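Local coordinates for protein YCAC GENE product (PDB 1YAC) that is probably a hydrolase of the isochorismatase family, assembled as an octamer, whose substrate is unknown, at residues A14-D19 / L108-V113. Numbering follows the deposited sequence.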
loop_
_atom_site.group_PDB
_atom_site.type_symbol
_atom_site.label_atom_id
_atom_site.label_comp_id
_atom_site.label_asym_id
_atom_site.label_seq_id
_atom_site.Cartn_x
_atom_site.Cartn_y
_atom_site.Cartn_z
ATOM N N ALA A 14 -16.585 32.123 -4.748
ATOM C CA ALA A 14 -16.562 32.295 -3.299
ATOM C C ALA A 14 -16.018 30.984 -2.719
ATOM O O ALA A 14 -16.125 29.914 -3.339
ATOM C CB ALA A 14 -17.952 32.576 -2.752
ATOM N N VAL A 15 -15.416 31.074 -1.545
ATOM C CA VAL A 15 -14.852 29.898 -0.897
ATOM C C VAL A 15 -15.653 29.561 0.351
ATOM O O VAL A 15 -15.930 30.450 1.159
ATOM C CB VAL A 15 -13.372 30.147 -0.517
ATOM C CG1 VAL A 15 -12.790 28.943 0.249
ATOM C CG2 VAL A 15 -12.557 30.406 -1.767
ATOM N N LEU A 16 -16.071 28.300 0.478
ATOM C CA LEU A 16 -16.825 27.854 1.655
ATOM C C LEU A 16 -15.956 26.868 2.422
ATOM O O LEU A 16 -15.605 25.810 1.892
ATOM C CB LEU A 16 -18.137 27.149 1.264
ATOM C CG LEU A 16 -19.076 27.728 0.198
ATOM C CD1 LEU A 16 -20.397 26.957 0.206
ATOM C CD2 LEU A 16 -19.310 29.205 0.402
ATOM N N LEU A 17 -15.586 27.228 3.650
ATOM C CA LEU A 17 -14.756 26.370 4.496
ATOM C C LEU A 17 -15.680 25.814 5.573
ATOM O O LEU A 17 -16.051 26.514 6.522
ATOM C CB LEU A 17 -13.597 27.170 5.087
ATOM C CG LEU A 17 -12.689 27.831 4.037
ATOM C CD1 LEU A 17 -11.535 28.556 4.731
ATOM C CD2 LEU A 17 -12.143 26.769 3.068
ATOM N N VAL A 18 -16.011 24.534 5.436
ATOM C CA VAL A 18 -16.962 23.874 6.315
ATOM C C VAL A 18 -16.435 22.900 7.369
ATOM O O VAL A 18 -15.932 21.819 7.045
ATOM C CB VAL A 18 -18.027 23.118 5.454
ATOM C CG1 VAL A 18 -19.232 22.700 6.312
ATOM C CG2 VAL A 18 -18.473 23.978 4.258
ATOM N N ASP A 19 -16.584 23.297 8.629
ATOM C CA ASP A 19 -16.237 22.469 9.778
ATOM C C ASP A 19 -14.806 21.943 9.950
ATOM O O ASP A 19 -14.603 20.801 10.373
ATOM C CB ASP A 19 -17.231 21.306 9.890
ATOM C CG ASP A 19 -18.683 21.762 9.860
ATOM O OD1 ASP A 19 -18.958 22.974 9.984
ATOM O OD2 ASP A 19 -19.564 20.900 9.688
ATOM N N LEU A 108 -18.660 28.143 -6.479
ATOM C CA LEU A 108 -18.380 27.903 -5.070
ATOM C C LEU A 108 -17.270 26.880 -4.959
ATOM O O LEU A 108 -17.373 25.785 -5.520
ATOM C CB LEU A 108 -19.613 27.357 -4.348
ATOM C CG LEU A 108 -20.896 28.176 -4.457
ATOM C CD1 LEU A 108 -22.016 27.512 -3.627
ATOM C CD2 LEU A 108 -20.620 29.597 -3.973
ATOM N N ILE A 109 -16.213 27.254 -4.248
ATOM C CA ILE A 109 -15.062 26.381 -4.006
ATOM C C ILE A 109 -15.317 25.873 -2.592
ATOM O O ILE A 109 -15.304 26.657 -1.631
ATOM C CB ILE A 109 -13.755 27.192 -4.068
ATOM C CG1 ILE A 109 -13.571 27.765 -5.473
ATOM C CG2 ILE A 109 -12.566 26.322 -3.662
ATOM C CD1 ILE A 109 -12.511 28.836 -5.563
ATOM N N ILE A 110 -15.548 24.571 -2.453
ATOM C CA ILE A 110 -15.883 24.014 -1.149
ATOM C C ILE A 110 -14.894 22.984 -0.617
ATOM O O ILE A 110 -14.417 22.128 -1.363
ATOM C CB ILE A 110 -17.274 23.343 -1.209
ATOM C CG1 ILE A 110 -18.283 24.266 -1.894
ATOM C CG2 ILE A 110 -17.764 23.014 0.203
ATOM C CD1 ILE A 110 -19.694 23.658 -2.044
ATOM N N ALA A 111 -14.624 23.056 0.688
ATOM C CA ALA A 111 -13.727 22.110 1.358
ATOM C C ALA A 111 -14.187 22.023 2.804
ATOM O O ALA A 111 -14.809 22.960 3.310
ATOM C CB ALA A 111 -12.288 22.585 1.282
ATOM N N GLY A 112 -13.868 20.925 3.486
ATOM C CA GLY A 112 -14.303 20.774 4.865
ATOM C C GLY A 112 -14.195 19.352 5.382
ATOM O O GLY A 112 -13.557 18.509 4.750
ATOM N N VAL A 113 -14.778 19.087 6.551
ATOM C CA VAL A 113 -14.727 17.747 7.123
ATOM C C VAL A 113 -16.039 17.395 7.819
ATOM O O VAL A 113 -16.691 18.272 8.387
ATOM C CB VAL A 113 -13.457 17.500 8.051
ATOM C CG1 VAL A 113 -12.581 18.729 8.192
ATOM C CG2 VAL A 113 -13.830 16.906 9.410
#
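Leu16 and Ile110 run alongside each other, with Leu16 CD1 4.0 Å from Ile110 CG1. Leu16 CG and Ile110 CG1 are both anti to their carbonyl carbons, which keeps the two side chains in step. On this face Leu16 CD1 also meets Leu108 CD1, and Val18 CG2 packs 4.2 Å from Ile110 CG2; Val18 and Leu108 also touch helix 115-128. An alanine in place of Ile110 would probably open a gap beside Leu16 CD1 and remove the methyl that packs on Val18 CG2. On the other face Val15 CG2 meets Ile109 CD1 at 4.1 Å.

Five backbone hydrogen bonds join the parallel strands. Leu16 is bonded to both Ile109 and Ala111, its N 2.8 Å from Ile109 O and its O accepting from Ala111 N; Val18 N to Ala111 O is almost straight. The ladder ends with Val113 N on Val18 O, at 3.0 Å and more bent (147°). Beside it Gly112 CA comes within 2.9 Å of Val18 O, where a CB would clash.

Past the strand ends, Asp19 CB lies 3.4 Å from Val113 O, which is buried without a hydrogen-bond partner, while Asp19 OD1 forms a salt bridge with Arg84.

Strands 13-18 and 107-112 are third and fourth of six across the parallel sheet of this alpha-beta-alpha sandwich. Five N-H/C=O pairs are satisfied within an apolar core, and at the C-terminal ends charged Asp19 touches Cys118, consistent with a cysteine-hydrolase active site.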